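Local structure of mandelate racemase/muconate lactonizing enzyme (Polaromonas sp., 2OG9) at residues C23-A28 and K372-E377; S303-A308 and A326-E331. The protein probably catalyses proton abstraction from the alpha carbon of a carboxylate substrate, as mandelate racemases of the enolase superfamily do. One frame throughout, in Å; residues are numbered along the deposited sequence.

How the interactions relate
From the N terminus, strand 15-26 comes first; its end and the loop that follows supply residues 23-28. The chain then runs through the rest of the N-terminal sheet, the helices and the barrel before residues 372-377 return to pair beside that strand, so interaction 1 closes a very long loop of 343 residues. Interaction 2 lies wholly within this loop and closes a short one of 17 residues, joining helix 295-307 to the segment between helix 318-326 and strand 333-335. The two do not cross. Their centres are about 35 Å apart, on opposite sides of the chain's centre: interaction 1 ties the C-terminal strand to the N-terminal sheet, interaction 2 joins late elements of the barrel.

Interaction 1. Residues C23-A28 and K372-E377; sequences CYLPLA and KAWTRE
Strand 375-382, near the C terminus, is an outermost strand, within this chain, of the antiparallel sheet of the N-terminal domain, and here it starts its pairing with strand 15-26. C23 and T375 make an antiparallel non-hydrogen-bonded pair, while the backbone N of Y24 donates to W374 O at 2.9 Å, nearly straight at the hydrogen (167°) though above the carbonyl plane. W374, just before the strand begins, presents one face of its indole to P26, whose ring crosses it at about a right angle. P26 CD sits over the six-membered ring, 3.5 Å from its centroid, in a CH-pi contact, and P26 CG lies near CZ2 and CE2. L25 CD1 reaches CZ3 of the same indole at 3.6 Å, and C23 SG lies 3.7 Å from W374 CB. CG of W374 stands anti to its carbonyl carbon (chi1 -65°), which starts the indole off toward P26. An alanine in place of W374 would probably leave P26 CD and L25 CD1 without their aromatic partner and open a gap beside the strand, though the backbone bond could remain.

Further along, R376 runs extended from CG to NE and crosses Y24 at about a right angle. Its guanidinium lies flat on the phenol, the planes 7° apart, with CZ 4.0 Å from the ring centroid and off-centre; R376 CD comes to 3.3 Å from Y24 CD2. One water joins Y24 OH to E377 OE1, and a second donates to Y24 O. Through NH2, R376 is also the ion-pair partner of E46 of strand 46-56, the next strand beyond 15-26, and this salt bridge would help keep the cation flat on the Y24 ring.

Interaction 2. Residues S303-A308 and A326-E331; sequences SLAEHA and AAYPRE
R330 reaches E306 with both terminal nitrogens of its guanidinium. NH2 donates to the backbone O of E306 at 2.9 Å, in the carbonyl plane and on a lone pair, with the acceptor almost in the guanidinium plane. NH1 makes a weak hydrogen bond, part of a salt bridge, to E306 OE2 at 3.4 Å, bent to 136° at the hydrogen, and the carboxylate is turned 42° from the guanidinium. The arginine bends at chi3 (-79°), which turns NE off the line of the extended carbons. Beside this pair, E306 CG packs on P329 CG at 3.6 Å, and Y328 brings its hydroxyl against the helix backbone, with OH 3.3 Å from A305 C.

All this takes place at the C-terminal end of helix 295-307, an outer helix of the TIM barrel, where the bonded carbonyl belongs to its last turn. P329 CD also lies over one face of the Y328 ring, offset toward the rim. Further out, L310 O, between the helix and strand 311-312, accepts hydrogen bonds from Y328 OH and R330 NE, which would help hold both side chains in place. R146 NH1 donates to Y328 O.

Interaction 1. Residues C23-A28 and K372-E377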
loop_
_atom_site.group_PDB
_atom_site.type_symbol
_atom_site.label_atom_id
_atom_site.label_comp_id
_atom_site.label_asym_id
_atom_site.label_seq_id
_atom_site.Cartn_x
_atom_site.Cartn_y
_atom_site.Cartn_z
ATOM N N CYS A 23 46.046 -15.028 -8.540
ATOM C CA CYS A 23 46.363 -15.821 -9.720
ATOM C C CYS A 23 45.641 -15.337 -10.973
ATOM O O CYS A 23 44.419 -15.241 -10.991
ATOM C CB CYS A 23 45.995 -17.277 -9.424
ATOM S SG CYS A 23 46.177 -18.414 -10.793
ATOM N N TYR A 24 46.396 -15.031 -12.025
ATOM C CA TYR A 24 45.790 -14.561 -13.266
ATOM C C TYR A 24 45.611 -15.676 -14.282
ATOM O O TYR A 24 46.570 -16.131 -14.914
ATOM C CB TYR A 24 46.612 -13.418 -13.857
ATOM C CG TYR A 24 46.420 -12.134 -13.088
ATOM C CD1 TYR A 24 45.559 -11.141 -13.555
ATOM C CD2 TYR A 24 47.054 -11.934 -11.862
ATOM C CE1 TYR A 24 45.333 -9.981 -12.818
ATOM C CE2 TYR A 24 46.833 -10.779 -11.116
ATOM C CZ TYR A 24 45.974 -9.808 -11.603
ATOM O OH TYR A 24 45.766 -8.657 -10.878
ATOM N N LEU A 25 44.363 -16.112 -14.412
ATOM C CA LEU A 25 43.972 -17.179 -15.323
ATOM C C LEU A 25 43.876 -16.681 -16.760
ATOM O O LEU A 25 43.020 -15.856 -17.087
ATOM C CB LEU A 25 42.614 -17.741 -14.893
ATOM C CG LEU A 25 41.940 -18.768 -15.801
ATOM C CD1 LEU A 25 42.777 -20.038 -15.840
ATOM C CD2 LEU A 25 40.535 -19.065 -15.276
ATOM N N PRO A 26 44.761 -17.166 -17.641
ATOM C CA PRO A 26 44.698 -16.717 -19.033
ATOM C C PRO A 26 43.564 -17.458 -19.734
ATOM O O PRO A 26 43.355 -18.646 -19.493
ATOM C CB PRO A 26 46.073 -17.096 -19.572
ATOM C CG PRO A 26 46.351 -18.368 -18.859
ATOM C CD PRO A 26 45.901 -18.077 -17.431
ATOM N N LEU A 27 42.816 -16.761 -20.578
ATOM C CA LEU A 27 41.718 -17.403 -21.283
ATOM C C LEU A 27 42.186 -17.829 -22.669
ATOM O O LEU A 27 42.803 -17.046 -23.392
ATOM C CB LEU A 27 40.524 -16.450 -21.387
ATOM C CG LEU A 27 39.948 -15.967 -20.048
ATOM C CD1 LEU A 27 38.763 -15.061 -20.301
ATOM C CD2 LEU A 27 39.531 -17.156 -19.200
ATOM N N ALA A 28 41.908 -19.079 -23.028
ATOM C CA ALA A 28 42.310 -19.609 -24.327
ATOM C C ALA A 28 41.650 -18.813 -25.443
ATOM O O ALA A 28 42.165 -18.736 -26.557
ATOM C CB ALA A 28 41.922 -21.078 -24.435
ATOM N N LYS A 372 50.835 -21.774 -9.573
ATOM C CA LYS A 372 52.089 -21.133 -9.197
ATOM C C LYS A 372 52.595 -20.216 -10.309
ATOM O O LYS A 372 52.896 -19.049 -10.074
ATOM C CB LYS A 372 53.143 -22.202 -8.875
ATOM C CG LYS A 372 54.563 -21.682 -8.647
ATOM C CD LYS A 372 54.787 -21.103 -7.252
ATOM C CE LYS A 372 54.136 -19.742 -7.071
ATOM N NZ LYS A 372 54.476 -19.136 -5.750
ATOM N N ALA A 373 52.670 -20.745 -11.525
ATOM C CA ALA A 373 53.153 -19.982 -12.667
ATOM C C ALA A 373 52.301 -18.755 -13.000
ATOM O O ALA A 373 52.789 -17.798 -13.602
ATOM C CB ALA A 373 53.239 -20.885 -13.884
ATOM N N TRP A 374 51.030 -18.779 -12.616
ATOM C CA TRP A 374 50.143 -17.660 -12.919
ATOM C C TRP A 374 49.945 -16.696 -11.757
ATOM O O TRP A 374 49.211 -15.712 -11.879
ATOM C CB TRP A 374 48.779 -18.175 -13.384
ATOM C CG TRP A 374 48.804 -18.923 -14.688
ATOM C CD1 TRP A 374 49.662 -18.726 -15.736
ATOM C CD2 TRP A 374 47.874 -19.924 -15.115
ATOM N NE1 TRP A 374 49.318 -19.541 -16.790
ATOM C CE2 TRP A 374 48.224 -20.287 -16.435
ATOM C CE3 TRP A 374 46.773 -20.548 -14.511
ATOM C CZ2 TRP A 374 47.513 -21.247 -17.163
ATOM C CZ3 TRP A 374 46.064 -21.505 -15.238
ATOM C CH2 TRP A 374 46.439 -21.843 -16.549
ATOM N N THR A 375 50.602 -16.971 -10.638
ATOM C CA THR A 375 50.486 -16.124 -9.460
ATOM C C THR A 375 51.374 -14.884 -9.573
ATOM O O THR A 375 52.593 -14.993 -9.711
ATOM C CB THR A 375 50.863 -16.914 -8.198
ATOM O OG1 THR A 375 50.026 -18.072 -8.103
ATOM C CG2 THR A 375 50.679 -16.064 -6.953
ATOM N N ARG A 376 50.758 -13.707 -9.512
ATOM C CA ARG A 376 51.505 -12.457 -9.618
ATOM C C ARG A 376 51.732 -11.798 -8.265
ATOM O O ARG A 376 52.615 -10.954 -8.116
ATOM C CB ARG A 376 50.779 -11.491 -10.554
ATOM C CG ARG A 376 50.669 -12.014 -11.978
ATOM C CD ARG A 376 50.011 -11.009 -12.910
ATOM N NE ARG A 376 49.724 -11.608 -14.209
ATOM C CZ ARG A 376 49.012 -11.020 -15.164
ATOM N NH1 ARG A 376 48.512 -9.806 -14.971
ATOM N NH2 ARG A 376 48.790 -11.652 -16.309
ATOM N N GLU A 377 50.932 -12.191 -7.279
ATOM C CA GLU A 377 51.046 -11.645 -5.934
ATOM C C GLU A 377 50.655 -12.701 -4.916
ATOM O O GLU A 377 49.808 -13.555 -5.189
ATOM C CB GLU A 377 50.114 -10.439 -5.746
ATOM C CG GLU A 377 50.472 -9.197 -6.538
ATOM C CD GLU A 377 49.677 -7.974 -6.087
ATOM O OE1 GLU A 377 48.473 -7.872 -6.411
ATOM O OE2 GLU A 377 50.263 -7.115 -5.398
HETATM O O HOH W 1 46.626 -8.769 -8.319
HETATM O O HOH W 2 48.779 -15.030 -16.216
#

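Interaction 2. Residues S303-A308 and A326-E331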
loop_
_atom_site.group_PDB
_atom_site.type_symbol
_atom_site.label_atom_id
_atom_site.label_comp_id
_atom_site.label_asym_id
_atom_site.label_seq_id
_atom_site.Cartn_x
_atom_site.Cartn_y
_atom_site.Cartn_z
ATOM N N SER A 303 17.941 -18.027 1.147
ATOM C CA SER A 303 16.823 -18.106 2.082
ATOM C C SER A 303 15.737 -17.127 1.663
ATOM O O SER A 303 14.554 -17.441 1.740
ATOM C CB SER A 303 17.268 -17.757 3.508
ATOM O OG SER A 303 18.325 -18.594 3.937
ATOM N N LEU A 304 16.142 -15.930 1.251
ATOM C CA LEU A 304 15.187 -14.910 0.813
ATOM C C LEU A 304 14.484 -15.367 -0.469
ATOM O O LEU A 304 13.269 -15.220 -0.605
ATOM C CB LEU A 304 15.898 -13.571 0.566
ATOM C CG LEU A 304 16.406 -12.808 1.798
ATOM C CD1 LEU A 304 17.047 -11.500 1.369
ATOM C CD2 LEU A 304 15.243 -12.530 2.744
ATOM N N ALA A 305 15.247 -15.927 -1.403
ATOM C CA ALA A 305 14.678 -16.404 -2.663
ATOM C C ALA A 305 13.732 -17.578 -2.426
ATOM O O ALA A 305 12.686 -17.690 -3.072
ATOM C CB ALA A 305 15.793 -16.823 -3.627
ATOM N N GLU A 306 14.111 -18.454 -1.501
ATOM C CA GLU A 306 13.304 -19.625 -1.179
ATOM C C GLU A 306 11.940 -19.191 -0.651
ATOM O O GLU A 306 10.895 -19.672 -1.110
ATOM C CB GLU A 306 14.029 -20.476 -0.132
ATOM C CG GLU A 306 13.554 -21.911 -0.041
ATOM C CD GLU A 306 12.151 -22.033 0.504
ATOM O OE1 GLU A 306 11.888 -21.471 1.588
ATOM O OE2 GLU A 306 11.315 -22.698 -0.147
ATOM N N HIS A 307 11.960 -18.270 0.310
ATOM C CA HIS A 307 10.741 -17.750 0.926
ATOM C C HIS A 307 9.859 -17.038 -0.096
ATOM O O HIS A 307 8.635 -17.113 -0.026
ATOM C CB HIS A 307 11.105 -16.776 2.055
ATOM C CG HIS A 307 9.932 -16.323 2.867
ATOM N ND1 HIS A 307 9.195 -17.183 3.655
ATOM C CD2 HIS A 307 9.370 -15.100 3.017
ATOM C CE1 HIS A 307 8.229 -16.509 4.254
ATOM N NE2 HIS A 307 8.314 -15.245 3.885
ATOM N N ALA A 308 10.482 -16.349 -1.044
ATOM C CA ALA A 308 9.730 -15.624 -2.064
ATOM C C ALA A 308 9.193 -16.561 -3.144
ATOM O O ALA A 308 8.504 -16.120 -4.060
ATOM C CB ALA A 308 10.608 -14.546 -2.695
ATOM N N ALA A 326 22.749 -27.719 -5.102
ATOM C CA ALA A 326 22.245 -28.995 -4.611
ATOM C C ALA A 326 21.442 -28.805 -3.325
ATOM O O ALA A 326 20.541 -29.584 -3.024
ATOM C CB ALA A 326 23.409 -29.952 -4.358
ATOM N N ALA A 327 21.776 -27.764 -2.575
ATOM C CA ALA A 327 21.111 -27.472 -1.310
ATOM C C ALA A 327 19.827 -26.643 -1.416
ATOM O O ALA A 327 19.171 -26.408 -0.406
ATOM C CB ALA A 327 22.101 -26.772 -0.363
ATOM N N TYR A 328 19.462 -26.204 -2.618
ATOM C CA TYR A 328 18.241 -25.401 -2.791
ATOM C C TYR A 328 17.033 -26.330 -2.949
ATOM O O TYR A 328 17.093 -27.310 -3.687
ATOM C CB TYR A 328 18.374 -24.497 -4.021
ATOM C CG TYR A 328 17.385 -23.349 -4.058
ATOM C CD1 TYR A 328 17.481 -22.290 -3.150
ATOM C CD2 TYR A 328 16.357 -23.316 -5.001
ATOM C CE1 TYR A 328 16.573 -21.222 -3.183
ATOM C CE2 TYR A 328 15.446 -22.256 -5.040
ATOM C CZ TYR A 328 15.561 -21.216 -4.127
ATOM O OH TYR A 328 14.650 -20.179 -4.155
ATOM N N PRO A 329 15.916 -26.025 -2.266
ATOM C CA PRO A 329 14.686 -26.828 -2.310
ATOM C C PRO A 329 14.114 -27.114 -3.697
ATOM O O PRO A 329 13.692 -28.236 -3.976
ATOM C CB PRO A 329 13.712 -26.020 -1.448
ATOM C CG PRO A 329 14.622 -25.289 -0.491
ATOM C CD PRO A 329 15.739 -24.848 -1.394
ATOM N N ARG A 330 14.084 -26.105 -4.564
ATOM C CA ARG A 330 13.536 -26.281 -5.909
ATOM C C ARG A 330 14.615 -26.516 -6.961
ATOM O O ARG A 330 15.714 -25.979 -6.859
ATOM C CB ARG A 330 12.690 -25.064 -6.295
ATOM C CG ARG A 330 11.354 -24.982 -5.568
ATOM C CD ARG A 330 10.569 -23.761 -6.017
ATOM N NE ARG A 330 11.036 -22.539 -5.374
ATOM C CZ ARG A 330 10.795 -22.229 -4.103
ATOM N NH1 ARG A 330 10.092 -23.053 -3.340
ATOM N NH2 ARG A 330 11.250 -21.091 -3.595
ATOM N N GLU A 331 14.285 -27.310 -7.978
ATOM C CA GLU A 331 15.229 -27.645 -9.045
ATOM C C GLU A 331 15.922 -26.450 -9.691
ATOM O O GLU A 331 15.304 -25.686 -10.432
ATOM C CB GLU A 331 14.526 -28.464 -10.138
ATOM C CG GLU A 331 14.270 -29.921 -9.774
ATOM C CD GLU A 331 15.556 -30.729 -9.644
ATOM O OE1 GLU A 331 16.375 -30.692 -10.585
ATOM O OE2 GLU A 331 15.741 -31.407 -8.606
#